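Local coordinates for protein putative methyltransferase from antibiotic biosynthesis pathway (Anabaena variabilis ATCC 29413, PDB 3EGE) that probably acts as an S-adenosylmethionine-dependent methyltransferase, putatively in an antibiotic biosynthesis pathway, at residues 90-95 against 117-122; 59-64 against 78-83; 34-39 against 94-99; 131-136 against 151-156. All blocks are in the same frame, centred on the assembly; numbering follows the deposited sequence.

Contact 1 (90-95 against 117-122)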
loop_
_atom_site.group_PDB
_atom_site.type_symbol
_atom_site.label_atom_id
_atom_site.label_comp_id
_atom_site.label_asym_id
_atom_site.label_seq_id
_atom_site.Cartn_x
_atom_site.Cartn_y
_atom_site.Cartn_z
ATOM N N LEU A 90 19.886 5.531 8.591
ATOM C CA LEU A 90 20.470 4.213 8.555
ATOM C C LEU A 90 21.796 4.253 7.800
ATOM O O LEU A 90 21.877 4.934 6.790
ATOM C CB LEU A 90 19.501 3.248 7.847
ATOM C CG LEU A 90 18.077 3.145 8.415
ATOM C CD1 LEU A 90 17.235 2.217 7.523
ATOM C CD2 LEU A 90 18.119 2.704 9.887
ATOM N N PRO A 91 22.836 3.544 8.285
ATOM C CA PRO A 91 24.096 3.570 7.547
ATOM C C PRO A 91 24.062 2.916 6.161
ATOM O O PRO A 91 23.097 2.245 5.798
ATOM C CB PRO A 91 25.066 2.783 8.460
ATOM C CG PRO A 91 24.411 2.749 9.786
ATOM C CD PRO A 91 22.956 2.724 9.504
ATOM N N ASP A 92 25.131 3.156 5.410
ATOM C CA ASP A 92 25.347 2.538 4.102
ATOM C C ASP A 92 25.427 1.030 4.329
ATOM O O ASP A 92 26.036 0.581 5.319
ATOM C CB ASP A 92 26.717 2.943 3.518
ATOM C CG ASP A 92 26.809 4.381 3.047
ATOM O OD1 ASP A 92 25.832 5.119 3.000
ATOM O OD2 ASP A 92 27.918 4.766 2.667
ATOM N N LYS A 93 24.809 0.259 3.445
ATOM C CA LYS A 93 24.935 -1.210 3.476
ATOM C C LYS A 93 24.622 -1.832 4.862
ATOM O O LYS A 93 25.364 -2.651 5.362
ATOM C CB LYS A 93 26.352 -1.602 2.958
ATOM C CG LYS A 93 26.788 -0.926 1.618
ATOM C CD LYS A 93 25.753 -1.173 0.528
ATOM C CE LYS A 93 25.951 -0.477 -0.798
ATOM N NZ LYS A 93 24.593 -0.502 -1.548
ATOM N N SER A 94 23.504 -1.397 5.439
ATOM C CA SER A 94 23.025 -1.797 6.762
ATOM C C SER A 94 21.825 -2.758 6.764
ATOM O O SER A 94 21.438 -3.261 7.839
ATOM C CB SER A 94 22.664 -0.534 7.569
ATOM O OG SER A 94 21.692 0.222 6.898
ATOM N N VAL A 95 21.225 -2.992 5.599
ATOM C CA VAL A 95 20.100 -3.912 5.471
ATOM C C VAL A 95 20.303 -4.811 4.269
ATOM O O VAL A 95 20.994 -4.449 3.307
ATOM C CB VAL A 95 18.711 -3.161 5.386
ATOM C CG1 VAL A 95 18.503 -2.265 6.628
ATOM C CG2 VAL A 95 18.566 -2.350 4.067
HETATM N N MSE A 117 17.363 4.038 -0.778
HETATM C CA MSE A 117 17.124 2.596 -0.663
HETATM C C MSE A 117 18.314 1.816 -1.187
HETATM O O MSE A 117 18.762 0.877 -0.539
HETATM C CB MSE A 117 15.859 2.149 -1.399
HETATM C CG MSE A 117 14.568 2.709 -0.775
HETATM SE SE MSE A 117 13.061 2.281 -1.833
HETATM C CE MSE A 117 11.625 3.257 -0.792
ATOM N N GLN A 118 18.825 2.228 -2.349
ATOM C CA GLN A 118 20.010 1.626 -2.931
ATOM C C GLN A 118 21.248 1.789 -2.027
ATOM O O GLN A 118 22.068 0.880 -1.940
ATOM C CB GLN A 118 20.255 2.190 -4.350
ATOM C CG GLN A 118 21.485 1.606 -5.090
ATOM C CD GLN A 118 21.480 0.072 -5.223
ATOM O OE1 GLN A 118 20.444 -0.554 -5.500
ATOM N NE2 GLN A 118 22.653 -0.524 -5.073
ATOM N N ARG A 119 21.358 2.928 -1.344
ATOM C CA ARG A 119 22.511 3.212 -0.467
ATOM C C ARG A 119 22.582 2.266 0.739
ATOM O O ARG A 119 23.678 1.816 1.119
ATOM C CB ARG A 119 22.452 4.672 0.011
ATOM C CG ARG A 119 23.602 5.125 0.911
ATOM C CD ARG A 119 23.430 6.539 1.433
ATOM N NE ARG A 119 22.257 6.679 2.304
ATOM C CZ ARG A 119 22.188 6.287 3.574
ATOM N NH1 ARG A 119 23.180 5.637 4.162
ATOM N NH2 ARG A 119 21.069 6.489 4.232
ATOM N N ILE A 120 21.418 1.974 1.319
ATOM C CA ILE A 120 21.324 1.134 2.522
ATOM C C ILE A 120 21.352 -0.366 2.273
ATOM O O ILE A 120 21.697 -1.133 3.189
ATOM C CB ILE A 120 20.091 1.525 3.434
ATOM C CG1 ILE A 120 18.724 1.126 2.809
ATOM C CG2 ILE A 120 20.189 3.006 3.788
ATOM C CD1 ILE A 120 17.505 1.302 3.736
ATOM N N ILE A 121 21.033 -0.773 1.042
ATOM C CA ILE A 121 20.886 -2.193 0.711
ATOM C C ILE A 121 22.216 -2.925 0.394
ATOM O O ILE A 121 23.115 -2.359 -0.232
ATOM C CB ILE A 121 19.814 -2.395 -0.412
ATOM C CG1 ILE A 121 19.148 -3.794 -0.304
ATOM C CG2 ILE A 121 20.408 -2.094 -1.811
ATOM C CD1 ILE A 121 17.966 -4.049 -1.303
ATOM N N ARG A 122 22.304 -4.185 0.834
ATOM C CA ARG A 122 23.431 -5.080 0.548
ATOM C C ARG A 122 23.115 -5.919 -0.720
ATOM O O ARG A 122 23.045 -5.324 -1.804
ATOM C CB ARG A 122 23.724 -5.956 1.750
ATOM C CG ARG A 122 24.230 -5.234 2.953
ATOM C CD ARG A 122 24.078 -6.187 4.114
ATOM N NE ARG A 122 24.353 -5.505 5.339
ATOM C CZ ARG A 122 23.709 -5.673 6.500
ATOM N NH1 ARG A 122 22.692 -6.531 6.668
ATOM N NH2 ARG A 122 24.111 -4.934 7.526
#

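Contact 2 (59-64 against 78-83). With EDO (1,2-ethanediol), chain B.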
loop_
_atom_site.group_PDB
_atom_site.type_symbol
_atom_site.label_atom_id
_atom_site.label_comp_id
_atom_site.label_asym_id
_atom_site.label_seq_id
_atom_site.Cartn_x
_atom_site.Cartn_y
_atom_site.Cartn_z
ATOM N N VAL A 59 13.501 -5.865 11.302
ATOM C CA VAL A 59 12.935 -4.763 10.514
ATOM C C VAL A 59 13.320 -3.395 11.081
ATOM O O VAL A 59 13.145 -3.155 12.264
ATOM C CB VAL A 59 11.368 -4.830 10.406
ATOM C CG1 VAL A 59 10.841 -3.754 9.437
ATOM C CG2 VAL A 59 10.886 -6.199 9.931
ATOM N N TYR A 60 13.862 -2.519 10.224
ATOM C CA TYR A 60 14.132 -1.126 10.584
ATOM C C TYR A 60 12.987 -0.312 9.935
ATOM O O TYR A 60 12.983 -0.086 8.722
ATOM C CB TYR A 60 15.513 -0.647 10.108
ATOM C CG TYR A 60 16.728 -1.399 10.647
ATOM C CD1 TYR A 60 16.713 -2.055 11.889
ATOM C CD2 TYR A 60 17.939 -1.368 9.939
ATOM C CE1 TYR A 60 17.846 -2.720 12.380
ATOM C CE2 TYR A 60 19.090 -2.031 10.428
ATOM C CZ TYR A 60 19.025 -2.699 11.645
ATOM O OH TYR A 60 20.131 -3.345 12.115
ATOM N N ALA A 61 12.020 0.087 10.768
ATOM C CA ALA A 61 10.828 0.848 10.346
ATOM C C ALA A 61 11.143 2.329 10.314
ATOM O O ALA A 61 11.550 2.876 11.325
ATOM C CB ALA A 61 9.664 0.595 11.292
ATOM N N VAL A 62 10.952 2.964 9.154
ATOM C CA VAL A 62 11.145 4.418 8.989
ATOM C C VAL A 62 9.792 5.015 8.601
ATOM O O VAL A 62 9.223 4.585 7.611
ATOM C CB VAL A 62 12.235 4.779 7.941
ATOM C CG1 VAL A 62 12.444 6.304 7.870
ATOM C CG2 VAL A 62 13.562 4.036 8.282
ATOM N N GLU A 63 9.312 5.983 9.402
ATOM C CA GLU A 63 8.027 6.666 9.216
ATOM C C GLU A 63 8.089 8.105 9.761
ATOM O O GLU A 63 8.328 8.255 10.940
ATOM C CB GLU A 63 6.939 5.893 9.994
ATOM C CG GLU A 63 5.531 6.572 10.066
ATOM C CD GLU A 63 5.034 6.998 8.692
ATOM O OE1 GLU A 63 5.117 6.174 7.759
ATOM O OE2 GLU A 63 4.600 8.159 8.534
ATOM N N PRO A 64 7.823 9.154 8.934
ATOM C CA PRO A 64 7.880 10.548 9.481
ATOM C C PRO A 64 6.804 10.922 10.526
ATOM O O PRO A 64 7.073 11.769 11.395
ATOM C CB PRO A 64 7.684 11.420 8.226
ATOM C CG PRO A 64 6.868 10.578 7.327
ATOM C CD PRO A 64 7.462 9.190 7.502
ATOM N N VAL A 78 11.644 -5.274 15.673
ATOM C CA VAL A 78 11.325 -4.064 14.918
ATOM C C VAL A 78 12.008 -2.874 15.613
ATOM O O VAL A 78 11.865 -2.716 16.823
ATOM C CB VAL A 78 9.790 -3.826 14.778
ATOM C CG1 VAL A 78 9.497 -2.572 13.944
ATOM C CG2 VAL A 78 9.117 -5.029 14.122
ATOM N N GLU A 79 12.790 -2.090 14.857
ATOM C CA GLU A 79 13.395 -0.843 15.362
ATOM C C GLU A 79 12.708 0.330 14.672
ATOM O O GLU A 79 12.667 0.381 13.460
ATOM C CB GLU A 79 14.915 -0.785 15.153
ATOM C CG GLU A 79 15.716 -1.923 15.855
ATOM C CD GLU A 79 15.560 -1.997 17.369
ATOM O OE1 GLU A 79 15.009 -1.080 18.017
ATOM O OE2 GLU A 79 15.992 -3.011 17.943
ATOM N N TRP A 80 12.202 1.279 15.458
ATOM C CA TRP A 80 11.461 2.418 14.924
ATOM C C TRP A 80 12.305 3.699 14.802
ATOM O O TRP A 80 12.940 4.165 15.784
ATOM C CB TRP A 80 10.215 2.698 15.774
ATOM C CG TRP A 80 9.199 3.381 14.965
ATOM C CD1 TRP A 80 9.110 4.734 14.684
ATOM C CD2 TRP A 80 8.158 2.747 14.222
ATOM N NE1 TRP A 80 8.032 4.972 13.867
ATOM C CE2 TRP A 80 7.438 3.776 13.547
ATOM C CE3 TRP A 80 7.739 1.413 14.086
ATOM C CZ2 TRP A 80 6.324 3.509 12.731
ATOM C CZ3 TRP A 80 6.626 1.138 13.257
ATOM C CH2 TRP A 80 5.933 2.189 12.595
ATOM N N PHE A 81 12.288 4.255 13.592
ATOM C CA PHE A 81 12.959 5.506 13.241
ATOM C C PHE A 81 11.935 6.515 12.682
ATOM O O PHE A 81 11.188 6.182 11.741
ATOM C CB PHE A 81 14.021 5.251 12.168
ATOM C CG PHE A 81 15.095 4.304 12.598
ATOM C CD1 PHE A 81 14.921 2.926 12.463
ATOM C CD2 PHE A 81 16.275 4.781 13.167
ATOM C CE1 PHE A 81 15.935 2.014 12.877
ATOM C CE2 PHE A 81 17.288 3.885 13.595
ATOM C CZ PHE A 81 17.112 2.502 13.439
ATOM N N THR A 82 11.898 7.711 13.273
ATOM C CA THR A 82 11.066 8.807 12.774
ATOM C C THR A 82 11.924 9.649 11.826
ATOM O O THR A 82 12.933 10.203 12.216
ATOM C CB THR A 82 10.422 9.689 13.897
ATOM O OG1 THR A 82 9.621 8.857 14.751
ATOM C CG2 THR A 82 9.517 10.772 13.271
ATOM N N GLY A 83 11.500 9.732 10.575
ATOM C CA GLY A 83 12.238 10.480 9.564
ATOM C C GLY A 83 11.578 10.317 8.217
ATOM O O GLY A 83 10.649 9.525 8.080
HETATM C C1 EDO B . 3.737 7.191 4.693
HETATM O O1 EDO B . 5.093 7.203 5.128
HETATM C C2 EDO B . 3.170 5.791 4.888
HETATM O O2 EDO B . 1.842 5.895 5.408
HETATM O O HOH W 1 7.488 8.075 13.428
#

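Contact 3 (34-39 against 94-99)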
loop_
_atom_site.group_PDB
_atom_site.type_symbol
_atom_site.label_atom_id
_atom_site.label_comp_id
_atom_site.label_asym_id
_atom_site.label_seq_id
_atom_site.Cartn_x
_atom_site.Cartn_y
_atom_site.Cartn_z
ATOM N N LYS A 34 15.912 -16.556 6.924
ATOM C CA LYS A 34 15.515 -16.179 8.286
ATOM C C LYS A 34 16.717 -15.533 8.987
ATOM O O LYS A 34 17.858 -16.049 8.904
ATOM C CB LYS A 34 15.015 -17.410 9.075
ATOM C CG LYS A 34 14.577 -17.131 10.522
ATOM N N GLY A 35 16.456 -14.409 9.653
ATOM C CA GLY A 35 17.490 -13.623 10.332
ATOM C C GLY A 35 18.083 -12.493 9.498
ATOM O O GLY A 35 19.012 -11.831 9.937
ATOM N N SER A 36 17.577 -12.282 8.284
ATOM C CA SER A 36 17.992 -11.153 7.453
ATOM C C SER A 36 17.338 -9.879 8.010
ATOM O O SER A 36 16.396 -9.947 8.818
ATOM C CB SER A 36 17.611 -11.376 5.987
ATOM O OG SER A 36 18.276 -12.516 5.469
ATOM N N VAL A 37 17.899 -8.734 7.619
ATOM C CA VAL A 37 17.455 -7.416 8.038
ATOM C C VAL A 37 16.872 -6.702 6.817
ATOM O O VAL A 37 17.419 -6.788 5.704
ATOM C CB VAL A 37 18.598 -6.597 8.713
ATOM C CG1 VAL A 37 18.098 -5.226 9.260
ATOM C CG2 VAL A 37 19.187 -7.383 9.858
ATOM N N ILE A 38 15.697 -6.078 7.022
ATOM C CA ILE A 38 15.057 -5.266 6.022
ATOM C C ILE A 38 14.722 -3.876 6.567
ATOM O O ILE A 38 14.510 -3.705 7.769
ATOM C CB ILE A 38 13.769 -5.954 5.385
ATOM C CG1 ILE A 38 12.616 -6.138 6.399
ATOM C CG2 ILE A 38 14.147 -7.320 4.721
ATOM C CD1 ILE A 38 11.258 -6.267 5.754
ATOM N N ALA A 39 14.689 -2.892 5.664
ATOM C CA ALA A 39 14.239 -1.545 5.968
ATOM C C ALA A 39 12.829 -1.468 5.390
ATOM O O ALA A 39 12.590 -1.968 4.275
ATOM C CB ALA A 39 15.117 -0.510 5.363
ATOM N N SER A 94 23.504 -1.397 5.439
ATOM C CA SER A 94 23.025 -1.797 6.762
ATOM C C SER A 94 21.825 -2.758 6.764
ATOM O O SER A 94 21.438 -3.261 7.839
ATOM C CB SER A 94 22.664 -0.534 7.569
ATOM O OG SER A 94 21.692 0.222 6.898
ATOM N N VAL A 95 21.225 -2.992 5.599
ATOM C CA VAL A 95 20.100 -3.912 5.471
ATOM C C VAL A 95 20.303 -4.811 4.269
ATOM O O VAL A 95 20.994 -4.449 3.307
ATOM C CB VAL A 95 18.711 -3.161 5.386
ATOM C CG1 VAL A 95 18.503 -2.265 6.628
ATOM C CG2 VAL A 95 18.566 -2.350 4.067
ATOM N N ASP A 96 19.694 -5.991 4.351
ATOM C CA ASP A 96 19.731 -7.015 3.286
ATOM C C ASP A 96 18.665 -6.762 2.231
ATOM O O ASP A 96 18.900 -7.058 1.080
ATOM C CB ASP A 96 19.542 -8.405 3.880
ATOM C CG ASP A 96 20.621 -8.742 4.844
ATOM O OD1 ASP A 96 21.778 -8.749 4.388
ATOM O OD2 ASP A 96 20.339 -8.975 6.041
ATOM N N GLY A 97 17.513 -6.216 2.642
ATOM C CA GLY A 97 16.420 -5.870 1.752
ATOM C C GLY A 97 15.668 -4.617 2.196
ATOM O O GLY A 97 15.829 -4.131 3.308
ATOM N N VAL A 98 14.855 -4.091 1.285
ATOM C CA VAL A 98 14.118 -2.878 1.503
ATOM C C VAL A 98 12.712 -3.049 0.952
ATOM O O VAL A 98 12.540 -3.582 -0.146
ATOM C CB VAL A 98 14.802 -1.679 0.777
ATOM C CG1 VAL A 98 14.016 -0.367 1.004
ATOM C CG2 VAL A 98 16.276 -1.513 1.212
ATOM N N ILE A 99 11.719 -2.585 1.715
ATOM C CA ILE A 99 10.325 -2.588 1.282
ATOM C C ILE A 99 9.636 -1.218 1.478
ATOM O O ILE A 99 10.023 -0.428 2.342
ATOM C CB ILE A 99 9.478 -3.720 1.997
ATOM C CG1 ILE A 99 9.155 -3.371 3.466
ATOM C CG2 ILE A 99 10.183 -5.073 1.909
ATOM C CD1 ILE A 99 8.192 -4.310 4.087
#

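Contact 4 (131-136 against 151-156)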
loop_
_atom_site.group_PDB
_atom_site.type_symbol
_atom_site.label_atom_id
_atom_site.label_comp_id
_atom_site.label_asym_id
_atom_site.label_seq_id
_atom_site.Cartn_x
_atom_site.Cartn_y
_atom_site.Cartn_z
ATOM N N PHE A 131 0.929 1.355 -7.096
ATOM C CA PHE A 131 -0.205 1.328 -7.979
ATOM C C PHE A 131 -0.115 2.340 -9.129
ATOM O O PHE A 131 0.664 3.310 -9.100
ATOM C CB PHE A 131 -1.487 1.657 -7.161
ATOM C CG PHE A 131 -1.496 3.058 -6.599
ATOM C CD1 PHE A 131 -0.858 3.339 -5.392
ATOM C CD2 PHE A 131 -2.073 4.106 -7.300
ATOM C CE1 PHE A 131 -0.813 4.640 -4.881
ATOM C CE2 PHE A 131 -2.040 5.415 -6.799
ATOM C CZ PHE A 131 -1.407 5.682 -5.589
ATOM N N ASP A 132 -0.987 2.090 -10.104
ATOM C CA ASP A 132 -1.295 2.996 -11.178
ATOM C C ASP A 132 -2.800 2.815 -11.526
ATOM O O ASP A 132 -3.196 1.849 -12.191
ATOM C CB ASP A 132 -0.401 2.752 -12.368
ATOM C CG ASP A 132 -0.597 3.774 -13.459
ATOM O OD1 ASP A 132 -1.545 4.606 -13.363
ATOM O OD2 ASP A 132 0.205 3.737 -14.402
ATOM N N ILE A 133 -3.612 3.782 -11.104
ATOM C CA ILE A 133 -5.067 3.774 -11.353
ATOM C C ILE A 133 -5.418 3.732 -12.875
ATOM O O ILE A 133 -6.454 3.184 -13.259
ATOM C CB ILE A 133 -5.770 4.993 -10.642
ATOM C CG1 ILE A 133 -7.259 4.722 -10.391
ATOM C CG2 ILE A 133 -5.572 6.283 -11.458
ATOM C CD1 ILE A 133 -7.554 3.628 -9.452
ATOM N N ARG A 134 -4.526 4.284 -13.710
ATOM C CA ARG A 134 -4.623 4.249 -15.173
ATOM C C ARG A 134 -4.650 2.823 -15.750
ATOM O O ARG A 134 -5.084 2.645 -16.901
ATOM C CB ARG A 134 -3.473 5.069 -15.841
ATOM C CG ARG A 134 -3.576 6.606 -15.673
ATOM C CD ARG A 134 -2.271 7.392 -15.952
ATOM N NE ARG A 134 -1.489 7.143 -14.792
ATOM C CZ ARG A 134 -1.180 7.969 -13.791
ATOM N NH1 ARG A 134 -1.353 9.281 -13.809
ATOM N NH2 ARG A 134 -0.539 7.430 -12.794
ATOM N N LEU A 135 -4.142 1.844 -14.979
ATOM C CA LEU A 135 -4.115 0.416 -15.360
ATOM C C LEU A 135 -5.281 -0.390 -14.787
ATOM O O LEU A 135 -5.441 -1.566 -15.143
ATOM C CB LEU A 135 -2.815 -0.223 -14.884
ATOM C CG LEU A 135 -1.508 0.389 -15.396
ATOM C CD1 LEU A 135 -0.328 -0.255 -14.666
ATOM C CD2 LEU A 135 -1.442 0.221 -16.893
ATOM N N ALA A 136 -6.086 0.234 -13.915
ATOM C CA ALA A 136 -7.228 -0.417 -13.313
ATOM C C ALA A 136 -8.398 -0.598 -14.315
ATOM O O ALA A 136 -8.559 0.145 -15.315
ATOM C CB ALA A 136 -7.696 0.362 -12.068
ATOM N N ASP A 151 -7.447 11.211 -6.296
ATOM C CA ASP A 151 -6.240 11.163 -5.458
ATOM C C ASP A 151 -5.235 10.170 -6.003
ATOM O O ASP A 151 -4.055 10.452 -5.995
ATOM C CB ASP A 151 -6.562 10.817 -3.997
ATOM C CG ASP A 151 -7.332 11.915 -3.269
ATOM O OD1 ASP A 151 -7.403 13.075 -3.761
ATOM O OD2 ASP A 151 -7.855 11.598 -2.170
ATOM N N ALA A 152 -5.703 9.011 -6.448
ATOM C CA ALA A 152 -4.844 7.995 -7.030
ATOM C C ALA A 152 -4.211 8.484 -8.344
ATOM O O ALA A 152 -3.037 8.231 -8.610
ATOM C CB ALA A 152 -5.637 6.687 -7.250
ATOM N N LEU A 153 -4.988 9.214 -9.142
ATOM C CA LEU A 153 -4.525 9.722 -10.432
ATOM C C LEU A 153 -3.422 10.790 -10.332
ATOM O O LEU A 153 -2.735 11.054 -11.321
ATOM C CB LEU A 153 -5.730 10.202 -11.276
ATOM C CG LEU A 153 -5.529 10.527 -12.753
ATOM C CD1 LEU A 153 -5.115 9.285 -13.529
ATOM C CD2 LEU A 153 -6.790 11.164 -13.331
ATOM N N ARG A 154 -3.246 11.391 -9.154
ATOM C CA ARG A 154 -2.152 12.347 -8.904
ATOM C C ARG A 154 -0.773 11.713 -8.992
ATOM O O ARG A 154 0.168 12.376 -9.389
ATOM C CB ARG A 154 -2.308 13.060 -7.546
ATOM C CG ARG A 154 -3.445 14.080 -7.532
ATOM C CD ARG A 154 -3.435 14.985 -6.287
ATOM N NE ARG A 154 -3.979 14.359 -5.071
ATOM C CZ ARG A 154 -3.290 13.737 -4.092
ATOM N NH1 ARG A 154 -1.952 13.587 -4.120
ATOM N NH2 ARG A 154 -3.957 13.241 -3.047
ATOM N N PHE A 155 -0.655 10.439 -8.652
ATOM C CA PHE A 155 0.630 9.759 -8.664
ATOM C C PHE A 155 1.067 9.346 -10.073
ATOM O O PHE A 155 0.260 9.280 -10.951
ATOM C CB PHE A 155 0.600 8.570 -7.679
ATOM C CG PHE A 155 1.959 7.994 -7.362
ATOM C CD1 PHE A 155 3.057 8.833 -7.039
ATOM C CD2 PHE A 155 2.143 6.610 -7.332
ATOM C CE1 PHE A 155 4.318 8.294 -6.773
ATOM C CE2 PHE A 155 3.383 6.069 -7.025
ATOM C CZ PHE A 155 4.474 6.920 -6.750
ATOM N N LEU A 156 2.367 9.139 -10.256
ATOM C CA LEU A 156 2.997 8.797 -11.511
ATOM C C LEU A 156 2.558 7.489 -12.173
ATOM O O LEU A 156 2.240 6.517 -11.487
ATOM C CB LEU A 156 4.508 8.610 -11.299
ATOM C CG LEU A 156 5.403 9.742 -10.844
ATOM C CD1 LEU A 156 6.799 9.174 -10.619
ATOM C CD2 LEU A 156 5.396 10.863 -11.866
HETATM O O HOH W 2 0.338 5.804 -9.945
HETATM O O HOH W 3 -2.459 6.380 -10.457
#

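Contact 1 (90-95 against 117-122)
Lys-93 and its neighbours in the loop before strand 97-101 pack against the C-terminal end of helix 110-120, a mainly polar loop-on-helix contact within the Rossmann-like methyltransferase fold. The loop supplies donors to carbonyls at the helix end. Lys-93 N bonds to Arg-119 O and Val-95 N to Ile-120 O, while Arg-122 N, just beyond the helix, returns a bond to Val-95 O. The bend of Lys-93 at chi2 (-54°) turns CD back toward the helix end, 3.0 Å from Ile-121 O; NZ beyond it bonds to Ile-121 O and Gln-118 O. Below this polar layer Ile-120 is the apolar wedge: its CG1 lies 3.7 Å from Val-95 CG2, and its CD1 meets Leu-90 CD1. Ile-120 also packs on Ala-39 and Val-98, which ties the helix end to the central sheet. At the outer side Arg-119 grips Leu-90 O end-on, NH1 and NH2 both converging in the guanidinium plane on that one oxygen. NE of the same group forms a salt bridge with Glu-116, so bonds from all three nitrogens limit its rotation. NH1 completes the arrangement with a nearly straight (168°) salt-bridge bond of 2.9 Å to Asp-92 OD1, reaching the anti lone pair of that oxygen.

Contact 2 (59-64 against 78-83)
Ala-61 CB presses on one face of the Trp-80 indole, 3.9 Å from the centroid of the six-membered ring, a CH-pi contact between neighbouring parallel strands of a beta-alpha-beta unit. The methyl sits off toward the rim, nearest CE3. Trp-80 CG stands anti to its backbone N (chi1 -155°). The side chain lies side by side with that of Glu-63, pointing the same way, with CZ2 3.7 Å from Glu-63 CB. Val-59 and Val-78 continue this apolar row on the same face of the sheet, against helix 47-53. On the other face Tyr-60 and Phe-81 lie side by side, with Phe-81 CE1 against Tyr-60 CB, while Phe-81 CB touches Val-62 CG2. Four backbone bonds join the strands, from Glu-79 N to Val-59 O through to Glu-63 N to Phe-81 O. Past the strand ends a water donates to Glu-63 O and accepts from Trp-80 NE1 at the edge of the indole and from Thr-82 OG1. Glu-63 directly follows strand 58-62, where many class I methyltransferases carry an acidic residue for the cofactor ribose; its place beside the glycine-rich turn is consistent with such a role. Its OE2 accepts from Ser-65 N. OE1 takes Gly-44 N of that turn and, 2.8 Å away, the donor O1 of a 1,2-ethanediol, probably from the crystallisation liquor.

Contact 3 (34-39 against 94-99)
Ala-39 and Val-95 meet in the tightly packed half of this contact, which joins strands 37-41 and 97-101, parallel neighbours in the middle of the Rossmann-like sheet. Ala-39 CB lies 4.0 Å from Val-95 CG1, and the same valine methyl also touches Val-37 CG1, the two valine side chains crossing at about a right angle. Tyr-60 of strand 58-62 packs on both valines, and Met-117 of helix 110-120 on Val-98. On the other face Ile-38 CD1 reaches Ile-99 CD1, and Leu-52 of helix 47-53 packs on both isoleucines. Between the faces the backbones close up at Gly-97: Ile-38 CA approaches Gly-97 O to 3.0 Å, and the carbonyl also accepts from Ala-39 N. Ile-99 N then bonds to Ala-39 O, a regular parallel pattern.

Toward the N-terminal end of the strands the packing gives way to a polar junction, nearer the surface. The Asp-96 side chain comes alongside strand 37-41, its CG anti to its own carbonyl carbon (chi1 -61°). OD2 accepts Val-37 N through its anti lone pair in an almost straight bond of 2.9 Å (171°). The carbonyl of the same residue, Val-37 O, takes two donors: Gly-97 N lies in its plane, whereas Asp-96 N approaches from above it. Asp-96 OD1 makes a long, weak ion pair with Arg-122 NH1. A carboxylate thus stands in for a main-chain acceptor where the two strands come together, and the donated N-H and the distant guanidinium would both be expected to favour its ionised form.

Contact 4 (131-136 against 151-156)
Arg-134 folds back on its own loop and yet holds the chain opposite: one guanidinium binds both Asp-132 and the carbonyl of Phe-155. NH2 meets Phe-155 O in the guanidinium plane at 2.7 Å in a nearly straight bond (165°), although it comes in tilted from the plane of that carbonyl. NH1 adds only weak bonds, to the same oxygen and to Leu-153 O. The bend at chi3 (-76°) turns NE back toward Asp-132, where it meets OD1 on its syn side, 19° out of the carboxylate plane, in a salt bridge of 2.9 Å. Together the Asp-132 and Phe-155 bonds limit the rotation of the group. Asp-132 OD1 also accepts Arg-134 N, from above the carboxylate plane, an Asx turn that starts the loop after strand 126-131, the fifth strand of the Rossmann-like sheet in chain order. The other partner is the C-terminal end of helix 146-153 and the chain leaving it. Beside the polar group, Ile-133 CB rests 3.8 Å from Ala-152 CB, while Ile-133 CG2 and Arg-134 CG both touch Leu-153 CD1. Phe-131, its CG in the crowded position between backbone N and carbonyl carbon, presents its ring edge to Ala-152 O through CE2. Over one face of that ring lies CD2 of Phe-155, the two rings being oblique, with His-105 edge-to-face to Phe-131. Two waters also bridge the segments. One donates to Phe-131 O and Leu-156 O, which both accept from Gln-161 NE2 as well; the other accepts Ile-133 N and donates to Ala-152 O at 2.7 Å.

How the contacts relate
From the N terminus, contact 3 opens first, at 34-39, and closes at 94-99 a long excursion that holds contact 2 entirely within it. Contact 2 ties 59-64 to 78-83 across helix 66-70 and so completes the outer strand pair, with strand 37-41 its neighbour in the sheet. Contact 1 then overlaps contact 3: it starts at 90, shares Ser-94 and Val-95, and closes at 117-122 after strand 97-101 and helix 110-120. Tyr-60 links the three, packing on Val-37 and Val-95. Contact 4 follows in series, closing an excursion from the end of strand 126-131 through helix 146-153, with its centre 27 to 29 Å from those of the others.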